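Local structure of restriction endonuclease S subunits (Thermoanaerobacter tengcongensis, 3OKG) at residues 51-56 with 112-118; 240-244 with 308-312; 256-260 with 272-278. The protein probably serves as the DNA-binding specificity subunit of a type I restriction-modification methyltransferase, in which it assembles with M polypeptides. All blocks are in the same frame, centred on the assembly; numbering follows the deposited sequence.

Contact 1 of 3, residues 51-56 with 112-118; sequences FVYVDI and QICSTGF. With SO4 (sulfate ion), chain D.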
ATOM      1  N   PHE A  51     -24.437  -7.055 -29.360  1.00 23.48           N
ATOM      2  CA  PHE A  51     -23.682  -8.127 -28.711  1.00 28.87           C
ATOM      3  C   PHE A  51     -22.908  -7.515 -27.548  1.00 26.38           C
ATOM      4  O   PHE A  51     -22.718  -6.296 -27.494  1.00 25.47           O
ATOM      5  CB  PHE A  51     -22.712  -8.789 -29.701  1.00 23.52           C
ATOM      6  CG  PHE A  51     -21.583  -7.910 -30.103  1.00 24.10           C
ATOM      7  CD1 PHE A  51     -20.309  -8.099 -29.572  1.00 20.01           C
ATOM      8  CD2 PHE A  51     -21.782  -6.877 -31.003  1.00 23.44           C
ATOM      9  CE1 PHE A  51     -19.260  -7.277 -29.931  1.00 25.31           C
ATOM     10  CE2 PHE A  51     -20.735  -6.043 -31.370  1.00 22.76           C
ATOM     11  CZ  PHE A  51     -19.467  -6.236 -30.841  1.00 31.10           C
ATOM     12  N   VAL A  52     -22.469  -8.346 -26.609  1.00 24.15           N
ATOM     13  CA  VAL A  52     -21.673  -7.827 -25.504  1.00 17.97           C
ATOM     14  C   VAL A  52     -20.201  -8.078 -25.795  1.00 20.22           C
ATOM     15  O   VAL A  52     -19.831  -9.201 -26.174  1.00 20.04           O
ATOM     16  CB  VAL A  52     -22.065  -8.485 -24.173  1.00 21.23           C
ATOM     17  CG1 VAL A  52     -21.200  -7.914 -23.062  1.00 25.12           C
ATOM     18  CG2 VAL A  52     -23.546  -8.232 -23.865  1.00 28.70           C
ATOM     19  N   TYR A  53     -19.366  -7.043 -25.659  1.00 18.76           N
ATOM     20  CA  TYR A  53     -17.956  -7.133 -26.032  1.00 19.76           C
ATOM     21  C   TYR A  53     -17.075  -7.080 -24.796  1.00 25.63           C
ATOM     22  O   TYR A  53     -17.209  -6.172 -23.974  1.00 25.41           O
ATOM     23  CB  TYR A  53     -17.580  -5.967 -26.936  1.00 18.53           C
ATOM     24  CG  TYR A  53     -16.181  -6.009 -27.464  1.00 22.30           C
ATOM     25  CD1 TYR A  53     -15.618  -7.205 -27.895  1.00 20.89           C
ATOM     26  CD2 TYR A  53     -15.434  -4.856 -27.565  1.00 31.07           C
ATOM     27  CE1 TYR A  53     -14.321  -7.245 -28.373  1.00 17.12           C
ATOM     28  CE2 TYR A  53     -14.141  -4.883 -28.069  1.00 28.62           C
ATOM     29  CZ  TYR A  53     -13.603  -6.086 -28.476  1.00 24.68           C
ATOM     30  OH  TYR A  53     -12.325  -6.112 -28.977  1.00 23.63           O
ATOM     31  N   VAL A  54     -16.186  -8.060 -24.673  1.00 17.56           N
ATOM     32  CA  VAL A  54     -15.174  -8.073 -23.618  1.00 22.90           C
ATOM     33  C   VAL A  54     -13.784  -7.707 -24.189  1.00 21.47           C
ATOM     34  O   VAL A  54     -13.181  -8.486 -24.913  1.00 19.11           O
ATOM     35  CB  VAL A  54     -15.099  -9.465 -22.943  1.00 20.41           C
ATOM     36  CG1 VAL A  54     -14.169  -9.400 -21.743  1.00 18.45           C
ATOM     37  CG2 VAL A  54     -16.513  -9.953 -22.514  1.00 17.91           C
ATOM     38  N   ASP A  55     -13.290  -6.515 -23.878  1.00 20.50           N
ATOM     39  CA  ASP A  55     -11.928  -6.162 -24.236  1.00 19.38           C
ATOM     40  C   ASP A  55     -11.106  -6.168 -22.972  1.00 19.50           C
ATOM     41  O   ASP A  55     -11.605  -6.517 -21.905  1.00 20.72           O
ATOM     42  CB  ASP A  55     -11.852  -4.800 -24.939  1.00 21.40           C
ATOM     43  CG  ASP A  55     -12.389  -3.662 -24.094  1.00 39.35           C
ATOM     44  OD1 ASP A  55     -12.837  -3.884 -22.946  1.00 27.40           O
ATOM     45  OD2 ASP A  55     -12.374  -2.529 -24.600  1.00 41.52           O
ATOM     46  N   ILE A  56      -9.837  -5.794 -23.097  1.00 22.32           N
ATOM     47  CA  ILE A  56      -8.920  -5.786 -21.964  1.00 24.04           C
ATOM     48  C   ILE A  56      -9.419  -4.867 -20.856  1.00 26.11           C
ATOM     49  O   ILE A  56      -9.369  -5.218 -19.678  1.00 30.03           O
ATOM     50  CB  ILE A  56      -7.506  -5.344 -22.386  1.00 20.00           C
ATOM     51  CG1 ILE A  56      -6.918  -6.334 -23.394  1.00 20.00           C
ATOM     52  CG2 ILE A  56      -6.603  -5.217 -21.168  1.00 20.00           C
ATOM     53  CD1 ILE A  56      -6.980  -7.776 -22.944  1.00 20.00           C
ATOM     54  N   GLN A 112     -21.288 -14.465 -26.366  1.00 21.68           N
ATOM     55  CA  GLN A 112     -20.871 -13.096 -26.636  1.00 18.90           C
ATOM     56  C   GLN A 112     -19.454 -13.070 -27.238  1.00 21.74           C
ATOM     57  O   GLN A 112     -18.984 -14.085 -27.728  1.00 24.46           O
ATOM     58  CB  GLN A 112     -21.031 -12.230 -25.385  1.00 16.43           C
ATOM     59  CG  GLN A 112     -22.458 -12.339 -24.810  1.00 21.19           C
ATOM     60  CD  GLN A 112     -23.544 -12.030 -25.861  1.00 28.03           C
ATOM     61  OE1 GLN A 112     -24.629 -12.637 -25.867  1.00 37.45           O
ATOM     62  NE2 GLN A 112     -23.243 -11.108 -26.754  1.00 18.83           N
ATOM     63  N   ILE A 113     -18.809 -11.909 -27.244  1.00 18.32           N
ATOM     64  CA  ILE A 113     -17.598 -11.710 -28.040  1.00 23.49           C
ATOM     65  C   ILE A 113     -16.465 -11.120 -27.189  1.00 18.55           C
ATOM     66  O   ILE A 113     -16.692 -10.207 -26.395  1.00 21.24           O
ATOM     67  CB  ILE A 113     -17.871 -10.740 -29.211  1.00 19.55           C
ATOM     68  CG1 ILE A 113     -18.968 -11.305 -30.127  1.00 23.53           C
ATOM     69  CG2 ILE A 113     -16.603 -10.436 -29.994  1.00 19.61           C
ATOM     70  CD1 ILE A 113     -18.573 -12.585 -30.848  1.00 23.65           C
ATOM     71  N   CYS A 114     -15.248 -11.634 -27.361  1.00 17.59           N
ATOM     72  CA  CYS A 114     -14.087 -10.977 -26.791  1.00 15.95           C
ATOM     73  C   CYS A 114     -13.067 -10.630 -27.859  1.00 18.32           C
ATOM     74  O   CYS A 114     -13.121 -11.131 -28.993  1.00 22.07           O
ATOM     75  CB  CYS A 114     -13.419 -11.817 -25.688  1.00 20.04           C
ATOM     76  SG  CYS A 114     -12.451 -13.261 -26.321  1.00 18.55           S
ATOM     77  N   SER A 115     -12.147  -9.764 -27.474  1.00 18.09           N
ATOM     78  CA  SER A 115     -11.092  -9.264 -28.349  1.00 24.01           C
ATOM     79  C   SER A 115     -10.235 -10.423 -28.856  1.00 25.35           C
ATOM     80  O   SER A 115     -10.011 -11.397 -28.136  1.00 20.16           O
ATOM     81  CB  SER A 115     -10.198  -8.283 -27.577  1.00 20.67           C
ATOM     82  OG  SER A 115      -9.083  -7.865 -28.355  1.00 19.62           O
ATOM     83  N   THR A 116      -9.767 -10.320 -30.098  1.00 23.14           N
ATOM     84  CA  THR A 116      -8.764 -11.269 -30.610  1.00 20.12           C
ATOM     85  C   THR A 116      -7.470 -11.193 -29.792  1.00 23.50           C
ATOM     86  O   THR A 116      -6.597 -12.054 -29.912  1.00 23.60           O
ATOM     87  CB  THR A 116      -8.407 -10.952 -32.074  1.00 22.94           C
ATOM     88  OG1 THR A 116      -8.098  -9.558 -32.170  1.00 22.24           O
ATOM     89  CG2 THR A 116      -9.573 -11.298 -33.000  1.00 27.61           C
ATOM     90  N   GLY A 117      -7.329 -10.137 -29.002  1.00 20.53           N
ATOM     91  CA  GLY A 117      -6.200 -10.023 -28.089  1.00 21.32           C
ATOM     92  C   GLY A 117      -6.206 -11.015 -26.925  1.00 20.67           C
ATOM     93  O   GLY A 117      -5.227 -11.087 -26.168  1.00 23.42           O
ATOM     94  N   PHE A 118      -7.305 -11.757 -26.754  1.00 20.07           N
ATOM     95  CA  PHE A 118      -7.342 -12.840 -25.762  1.00 19.22           C
ATOM     96  C   PHE A 118      -7.167 -14.191 -26.389  1.00 15.45           C
ATOM     97  O   PHE A 118      -7.802 -14.528 -27.399  1.00 22.00           O
ATOM     98  CB  PHE A 118      -8.690 -12.906 -25.023  1.00 16.69           C
ATOM     99  CG  PHE A 118      -8.990 -11.716 -24.141  1.00 20.20           C
ATOM    100  CD1 PHE A 118      -8.421 -11.613 -22.874  1.00 17.43           C
ATOM    101  CD2 PHE A 118      -9.906 -10.745 -24.542  1.00 17.46           C
ATOM    102  CE1 PHE A 118      -8.713 -10.525 -22.025  1.00 19.54           C
ATOM    103  CE2 PHE A 118     -10.222  -9.654 -23.694  1.00 17.92           C
ATOM    104  CZ  PHE A 118      -9.631  -9.547 -22.428  1.00 21.01           C
TER
HETATM  105  S   SO4 D 400      -8.078  -4.898 -26.575  1.00 37.95           S
HETATM  106  O1  SO4 D 400      -8.267  -5.338 -27.946  1.00 35.53           O
HETATM  107  O2  SO4 D 400      -8.684  -5.888 -25.678  1.00 39.62           O
HETATM  108  O3  SO4 D 400      -6.653  -4.848 -26.265  1.00 38.50           O
HETATM  109  O4  SO4 D 400      -8.699  -3.603 -26.379  1.00 61.44           O

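Contact 2 of 3, residues 240-244 with 308-312; sequences IMGQS and CIGRG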
ATOM      1  N   ILE A 240      14.283  29.225  22.947  1.00 32.62           N
ATOM      2  CA  ILE A 240      15.380  29.823  22.184  1.00 37.10           C
ATOM      3  C   ILE A 240      14.874  30.080  20.760  1.00 48.66           C
ATOM      4  O   ILE A 240      14.582  29.131  20.042  1.00 39.83           O
ATOM      5  CB  ILE A 240      16.541  28.804  22.098  1.00 47.13           C
ATOM      6  CG1 ILE A 240      17.051  28.437  23.498  1.00 44.59           C
ATOM      7  CG2 ILE A 240      17.670  29.309  21.209  1.00 48.60           C
ATOM      8  CD1 ILE A 240      16.457  27.137  24.066  1.00 55.71           C
ATOM      9  N   MET A 241      14.732  31.340  20.349  1.00 29.90           N
ATOM     10  CA  MET A 241      14.298  31.617  18.977  1.00 35.69           C
ATOM     11  C   MET A 241      15.521  31.555  18.051  1.00 40.25           C
ATOM     12  O   MET A 241      16.532  32.190  18.322  1.00 37.56           O
ATOM     13  CB  MET A 241      13.651  32.996  18.855  1.00 41.23           C
ATOM     14  CG  MET A 241      12.423  33.246  19.716  1.00 57.79           C
ATOM     15  SD  MET A 241      11.049  32.144  19.351  1.00 43.24           S
ATOM     16  CE  MET A 241      11.460  30.813  20.453  1.00 72.22           C
ATOM     17  N   GLY A 242      15.434  30.798  16.965  1.00 36.38           N
ATOM     18  CA  GLY A 242      16.585  30.652  16.085  1.00 32.92           C
ATOM     19  C   GLY A 242      16.916  31.939  15.335  1.00 41.71           C
ATOM     20  O   GLY A 242      16.053  32.812  15.162  1.00 41.30           O
ATOM     21  N   GLN A 243      18.164  32.055  14.884  1.00 46.28           N
ATOM     22  CA  GLN A 243      18.594  33.221  14.112  1.00 49.51           C
ATOM     23  C   GLN A 243      19.434  32.801  12.918  1.00 44.20           C
ATOM     24  O   GLN A 243      20.195  31.845  13.008  1.00 41.96           O
ATOM     25  CB  GLN A 243      19.482  34.133  14.950  1.00 47.18           C
ATOM     26  CG  GLN A 243      18.848  34.816  16.143  1.00 61.14           C
ATOM     27  CD  GLN A 243      19.845  35.743  16.800  1.00 64.67           C
ATOM     28  OE1 GLN A 243      20.315  35.493  17.911  1.00 66.72           O
ATOM     29  NE2 GLN A 243      20.218  36.801  16.087  1.00 69.79           N
ATOM     30  N   SER A 244      19.320  33.552  11.828  1.00 52.92           N
ATOM     31  CA  SER A 244      20.187  33.361  10.668  1.00 66.32           C
ATOM     32  C   SER A 244      21.575  33.927  10.943  1.00 51.20           C
ATOM     33  O   SER A 244      21.725  35.130  11.170  1.00 54.59           O
ATOM     34  CB  SER A 244      19.585  34.031   9.429  1.00 49.54           C
ATOM     35  OG  SER A 244      19.317  35.400   9.668  1.00 78.51           O
ATOM     36  N   CYS A 308      22.507  23.989  15.507  1.00 37.63           N
ATOM     37  CA  CYS A 308      22.036  25.369  15.613  1.00 37.79           C
ATOM     38  C   CYS A 308      20.915  25.638  14.621  1.00 48.08           C
ATOM     39  O   CYS A 308      20.839  25.008  13.566  1.00 41.32           O
ATOM     40  CB  CYS A 308      23.181  26.371  15.450  1.00 39.89           C
ATOM     41  SG  CYS A 308      24.149  26.157  13.940  1.00 47.15           S
ATOM     42  N   ILE A 309      20.050  26.582  14.979  1.00 31.26           N
ATOM     43  CA  ILE A 309      18.791  26.799  14.293  1.00 37.48           C
ATOM     44  C   ILE A 309      18.629  28.230  13.800  1.00 42.15           C
ATOM     45  O   ILE A 309      19.084  29.176  14.448  1.00 38.44           O
ATOM     46  CB  ILE A 309      17.623  26.457  15.242  1.00 37.93           C
ATOM     47  CG1 ILE A 309      17.727  27.280  16.543  1.00 31.61           C
ATOM     48  CG2 ILE A 309      17.648  24.955  15.569  1.00 35.68           C
ATOM     49  CD1 ILE A 309      16.463  27.258  17.407  1.00 40.71           C
ATOM     50  N   GLY A 310      17.955  28.379  12.663  1.00 39.38           N
ATOM     51  CA  GLY A 310      17.748  29.680  12.061  1.00 34.59           C
ATOM     52  C   GLY A 310      16.362  30.262  12.241  1.00 44.86           C
ATOM     53  O   GLY A 310      15.540  29.748  13.004  1.00 45.67           O
ATOM     54  N   ARG A 311      16.123  31.360  11.528  1.00 42.95           N
ATOM     55  CA  ARG A 311      14.854  32.096  11.521  1.00 50.60           C
ATOM     56  C   ARG A 311      13.603  31.254  11.715  1.00 45.18           C
ATOM     57  O   ARG A 311      12.620  31.721  12.288  1.00 44.79           O
ATOM     58  CB  ARG A 311      14.662  32.758  10.154  1.00 53.75           C
ATOM     59  CG  ARG A 311      14.950  34.233  10.028  1.00 74.35           C
ATOM     60  CD  ARG A 311      14.096  34.737   8.873  1.00 73.73           C
ATOM     61  NE  ARG A 311      14.677  35.829   8.101  1.00 98.51           N
ATOM     62  CZ  ARG A 311      14.182  36.253   6.940  1.00103.06           C
ATOM     63  NH1 ARG A 311      13.103  35.672   6.425  1.00 90.25           N
ATOM     64  NH2 ARG A 311      14.764  37.253   6.289  1.00 94.38           N
ATOM     65  N   GLY A 312      13.611  30.045  11.161  1.00 45.88           N
ATOM     66  CA  GLY A 312      12.390  29.274  11.013  1.00 53.02           C
ATOM     67  C   GLY A 312      12.025  28.422  12.211  1.00 36.61           C
ATOM     68  O   GLY A 312      10.885  27.943  12.317  1.00 38.98           O
TER
HETATM   69  O   HOH W   1      12.960  32.327  15.359  1.00 43.21           O

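Contact 3 of 3, residues 256-260 with 272-278; sequences GLPFF and TPRIWCS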
ATOM      1  N   GLY A 256      32.023  23.633  13.023  1.00 61.66           N
ATOM      2  CA  GLY A 256      30.995  24.149  13.913  1.00 55.91           C
ATOM      3  C   GLY A 256      29.941  23.102  14.230  1.00 53.59           C
ATOM      4  O   GLY A 256      30.248  22.064  14.824  1.00 59.58           O
ATOM      5  N   LEU A 257      28.701  23.368  13.823  1.00 55.47           N
ATOM      6  CA  LEU A 257      27.574  22.495  14.149  1.00 47.14           C
ATOM      7  C   LEU A 257      26.600  22.433  12.989  1.00 50.05           C
ATOM      8  O   LEU A 257      26.474  23.406  12.236  1.00 42.60           O
ATOM      9  CB  LEU A 257      26.832  23.020  15.391  1.00 51.09           C
ATOM     10  CG  LEU A 257      27.529  22.928  16.747  1.00 61.51           C
ATOM     11  CD1 LEU A 257      26.664  23.574  17.816  1.00 47.97           C
ATOM     12  CD2 LEU A 257      27.844  21.476  17.098  1.00 44.30           C
ATOM     13  N   PRO A 258      25.885  21.301  12.848  1.00 40.43           N
ATOM     14  CA  PRO A 258      24.867  21.245  11.790  1.00 37.05           C
ATOM     15  C   PRO A 258      23.902  22.400  11.956  1.00 40.90           C
ATOM     16  O   PRO A 258      23.646  22.828  13.085  1.00 46.93           O
ATOM     17  CB  PRO A 258      24.170  19.900  12.034  1.00 40.10           C
ATOM     18  CG  PRO A 258      25.197  19.075  12.768  1.00 42.88           C
ATOM     19  CD  PRO A 258      25.981  20.044  13.611  1.00 32.38           C
ATOM     20  N   PHE A 259      23.371  22.906  10.853  1.00 38.75           N
ATOM     21  CA  PHE A 259      22.502  24.071  10.915  1.00 41.01           C
ATOM     22  C   PHE A 259      21.181  23.745  10.261  1.00 55.63           C
ATOM     23  O   PHE A 259      21.141  23.221   9.140  1.00 47.99           O
ATOM     24  CB  PHE A 259      23.148  25.288  10.231  1.00 36.12           C
ATOM     25  CG  PHE A 259      22.204  26.450  10.039  1.00 37.84           C
ATOM     26  CD1 PHE A 259      22.003  27.372  11.051  1.00 37.54           C
ATOM     27  CD2 PHE A 259      21.525  26.618   8.842  1.00 39.64           C
ATOM     28  CE1 PHE A 259      21.131  28.444  10.870  1.00 37.81           C
ATOM     29  CE2 PHE A 259      20.652  27.675   8.649  1.00 39.50           C
ATOM     30  CZ  PHE A 259      20.455  28.597   9.670  1.00 48.86           C
ATOM     31  N   PHE A 260      20.096  24.049  10.965  1.00 35.91           N
ATOM     32  CA  PHE A 260      18.770  23.806  10.419  1.00 37.62           C
ATOM     33  C   PHE A 260      17.976  25.102  10.350  1.00 49.64           C
ATOM     34  O   PHE A 260      17.669  25.729  11.376  1.00 41.27           O
ATOM     35  CB  PHE A 260      18.032  22.733  11.240  1.00 43.15           C
ATOM     36  CG  PHE A 260      18.848  21.489  11.482  1.00 43.53           C
ATOM     37  CD1 PHE A 260      19.186  20.648  10.429  1.00 46.01           C
ATOM     38  CD2 PHE A 260      19.278  21.158  12.760  1.00 32.81           C
ATOM     39  CE1 PHE A 260      19.935  19.510  10.650  1.00 32.19           C
ATOM     40  CE2 PHE A 260      20.031  20.009  12.994  1.00 40.10           C
ATOM     41  CZ  PHE A 260      20.360  19.184  11.933  1.00 50.63           C
ATOM     42  N   THR A 272      18.228  15.480   9.886  1.00 54.07           N
ATOM     43  CA  THR A 272      19.525  14.960   9.524  1.00 49.33           C
ATOM     44  C   THR A 272      20.395  16.085   8.969  1.00 44.12           C
ATOM     45  O   THR A 272      19.952  16.905   8.143  1.00 38.59           O
ATOM     46  CB  THR A 272      19.429  13.768   8.576  1.00 48.39           C
ATOM     47  OG1 THR A 272      20.745  13.416   8.132  1.00 54.47           O
ATOM     48  CG2 THR A 272      18.532  14.106   7.397  1.00 62.35           C
ATOM     49  N   PRO A 273      21.622  16.152   9.480  1.00 35.55           N
ATOM     50  CA  PRO A 273      22.632  17.173   9.179  1.00 54.36           C
ATOM     51  C   PRO A 273      22.967  17.193   7.687  1.00 63.17           C
ATOM     52  O   PRO A 273      23.261  16.149   7.108  1.00 55.59           O
ATOM     53  CB  PRO A 273      23.849  16.716   9.990  1.00 45.93           C
ATOM     54  CG  PRO A 273      23.307  15.823  11.042  1.00 48.70           C
ATOM     55  CD  PRO A 273      22.110  15.153  10.444  1.00 36.27           C
ATOM     56  N   ARG A 274      22.901  18.372   7.083  1.00 54.84           N
ATOM     57  CA  ARG A 274      23.182  18.539   5.664  1.00 48.07           C
ATOM     58  C   ARG A 274      24.259  19.592   5.477  1.00 60.31           C
ATOM     59  O   ARG A 274      25.159  19.437   4.653  1.00 64.27           O
ATOM     60  CB  ARG A 274      21.919  18.982   4.932  1.00 45.00           C
ATOM     61  CG  ARG A 274      20.766  17.999   5.023  1.00 61.70           C
ATOM     62  CD  ARG A 274      20.452  17.421   3.669  1.00 53.77           C
ATOM     63  NE  ARG A 274      19.143  16.774   3.636  1.00 76.88           N
ATOM     64  CZ  ARG A 274      18.910  15.546   4.089  1.00 77.35           C
ATOM     65  NH1 ARG A 274      19.901  14.842   4.617  1.00 75.72           N
ATOM     66  NH2 ARG A 274      17.690  15.024   4.020  1.00 77.62           N
ATOM     67  N   ILE A 275      24.154  20.668   6.249  1.00 51.54           N
ATOM     68  CA  ILE A 275      25.079  21.795   6.149  1.00 51.45           C
ATOM     69  C   ILE A 275      25.435  22.298   7.550  1.00 70.61           C
ATOM     70  O   ILE A 275      24.606  22.259   8.468  1.00 53.51           O
ATOM     71  CB  ILE A 275      24.464  22.931   5.296  1.00 66.87           C
ATOM     72  CG1 ILE A 275      25.507  23.979   4.904  1.00 61.84           C
ATOM     73  CG2 ILE A 275      23.307  23.591   6.013  1.00 49.76           C
ATOM     74  CD1 ILE A 275      24.909  25.093   4.065  1.00 45.92           C
ATOM     75  N   TRP A 276      26.678  22.741   7.717  1.00 47.91           N
ATOM     76  CA  TRP A 276      27.171  23.211   9.006  1.00 44.65           C
ATOM     77  C   TRP A 276      27.240  24.735   9.074  1.00 59.62           C
ATOM     78  O   TRP A 276      27.182  25.415   8.048  1.00 45.11           O
ATOM     79  CB  TRP A 276      28.562  22.661   9.272  1.00 53.63           C
ATOM     80  CG  TRP A 276      28.605  21.366   9.973  1.00 45.24           C
ATOM     81  CD1 TRP A 276      29.227  21.102  11.162  1.00 57.29           C
ATOM     82  CD2 TRP A 276      28.027  20.130   9.536  1.00 40.49           C
ATOM     83  NE1 TRP A 276      29.065  19.776  11.496  1.00 54.82           N
ATOM     84  CE2 TRP A 276      28.334  19.158  10.513  1.00 58.79           C
ATOM     85  CE3 TRP A 276      27.275  19.752   8.418  1.00 48.80           C
ATOM     86  CZ2 TRP A 276      27.917  17.836  10.404  1.00 49.58           C
ATOM     87  CZ3 TRP A 276      26.864  18.439   8.311  1.00 61.53           C
ATOM     88  CH2 TRP A 276      27.187  17.495   9.297  1.00 54.92           C
ATOM     89  N   CYS A 277      27.375  25.262  10.291  1.00 53.66           N
ATOM     90  CA  CYS A 277      27.604  26.694  10.500  1.00 47.57           C
ATOM     91  C   CYS A 277      28.768  26.885  11.454  1.00 52.16           C
ATOM     92  O   CYS A 277      28.710  26.461  12.606  1.00 49.32           O
ATOM     93  CB  CYS A 277      26.358  27.396  11.042  1.00 55.23           C
ATOM     94  SG  CYS A 277      26.657  29.111  11.627  1.00 43.74           S
ATOM     95  N   SER A 278      29.835  27.515  10.967  1.00 51.53           N
ATOM     96  CA  SER A 278      31.052  27.685  11.750  1.00 45.20           C
ATOM     97  C   SER A 278      30.876  28.730  12.869  1.00 53.65           C
ATOM     98  O   SER A 278      31.788  28.958  13.668  1.00 41.89           O
ATOM     99  CB  SER A 278      32.201  28.111  10.828  1.00 40.99           C
ATOM    100  OG  SER A 278      31.858  29.326  10.181  1.00 46.56           O
TER
HETATM  101  O   HOH W   2      21.398  20.893   7.623  1.00 38.52           O

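Contact 1 of 3, residues 51-56 with 112-118
A sulfate ion is gripped from both segments: Ser115 OG donates to its O1 at 2.7 Å, and Ile56 N donates to its O2 at 2.8 Å. The ion, probably from the crystallisation liquor, sits where two parallel neighbouring strands, 51-54 and 113-115, run out at their C-terminal ends. They are the two inner strands of a mixed four-stranded sheet in the first DNA specificity domain. Arg80 NH1 gives the sulfate a further hydrogen bond.

The serine hydroxyl does double duty. It lies anti to the backbone N (chi1 175°), which carries it up to the ion, and it also accepts from Gly117 N at 2.9 Å, forming an ST turn. Phe118 N closes the type I turn on Ser115 O.

Behind the ion the strands are laced in parallel fashion. Ile113 N bonds to Val52 O, Val54 N to Ile113 O at 2.8 Å, and Ser115 N to Val54 O.

On the face of Tyr53 and Ile113, the Phe51 ring meets Ile113 through CD1 and CG1, 3.5 Å apart, and the two side chains cross at about a right angle. Tyr53 reaches along the other strand, and its OH comes to 3.3 Å from Ser115 CB. On the opposite face Val54 lies beside Cys114, and Ile91 packs against both. Beyond the strand end, the Phe118 ring turns its edge to Val54 O and Asp55 O. Ile56 CD1 lies over one face of that ring, but its 3.2 Å to Phe118 CZ is very tight, and the exact fit there is doubtful.

Contact 2 of 3, residues 240-244 with 308-312
Ile309 places CG1 between its own backbone N and carbonyl carbon (chi1 56°) and then extends it (chi2 167°), which brings the end of the side chain up against Gly242. CG1 and CD1 both touch the glycine, each 3.6 Å from Gly242 CA. Ile309 CD1 also comes to 3.7 Å from Ile240 O. The contact between the two isoleucine side chains is looser, with Ile240 CG2 at 4.5 Å from Ile309 CD1.

Past the isoleucine the chains meet through backbone. Gln243 N donates to Ile309 O at 3.1 Å. The bond is bent, with an N-H...O angle of 136°, and the donor is tilted from the carbonyl plane.

The segments are the outgoing ends of strand 237-241 and strand 307-309, which belong to two different sheets of the second DNA specificity domain. The contact therefore joins an edge strand of the antiparallel sheet to an inner strand of the mixed sheet. The meeting lies at the strand ends: Ile309 is still in its strand, and Gly242 and Gln243 are already in loop. After Gly312 the chain enters strand 313-318, the neighbour of strand 237-241, and Ile240 and Gly242 are hydrogen-bonded to it at Ala315 and Leu313.

Two CA-H...O contacts add to the single direct bond. Gly310 CA points at Gln243 O at 3.4 Å, nearly straight, and Gly242 CA approaches Gly310 O. Both glycines thus bring backbone against backbone. A water lies 3.1 Å from both Gly242 O and Arg311 O and can link them, though it has other acceptors in reach. CB of Arg311 points away from the other segment.

Contact 3 of 3, residues 256-260 with 272-278
An antiparallel strand pair carries this contact: strand 257-260 runs against the short strand 276-277. Leu257 and Cys277 form its hydrogen-bonded pair. Cys277 N donates to Leu257 O at 2.8 Å, while the return bond from Leu257 N to Cys277 O is weak at 3.3 Å. Further along, Phe259 N donates to Ile275 O at 2.8 Å.

Between these bonds lies the non-hydrogen-bonded pair of Pro258 and Trp276. Their side chains lie side by side and point the same way, so the proline ring covers one face of the indole. Pro258 CD sits 4.1 Å from the centroid of the five-membered ring, a CH-pi contact, and CG lies over the rim near CZ2. Pro258 CB also touches Pro273 CB at 3.8 Å.

The pair is part of the five-stranded mixed sheet of the second DNA specificity domain, where strand 250-251 flanks 276-277 on its far side. On the face with Leu257 and Cys277, Phe259 CB packs on Cys277 CB at 3.9 Å.

Towards Thr272 the two chains part, and a water takes over. It donates to Phe259 O and accepts from Ile275 N. The Phe260 ring closes this end edge-on, with CE1 3.6 Å from Thr272 O.

How the contacts relate
Contact 1 comes first along the chain and lies in the first specificity domain; contacts 2 and 3 follow in the second. The centre of contact 1 is about 65 Å from that of contact 2 and 62 Å from that of contact 3, on the opposite side of the chain's centre. Long helices, including 174-216 and 365-388, span the gap between the domains. Contact 3 is nested inside the loop closed by contact 2, with centres about 12 Å apart. Strands 307-309 and 257-260 are parallel neighbours in one sheet, probably hydrogen-bonded through Cys308 to Pro258 and Phe260. Two separate domains are consistent with recognition of a two-part DNA site.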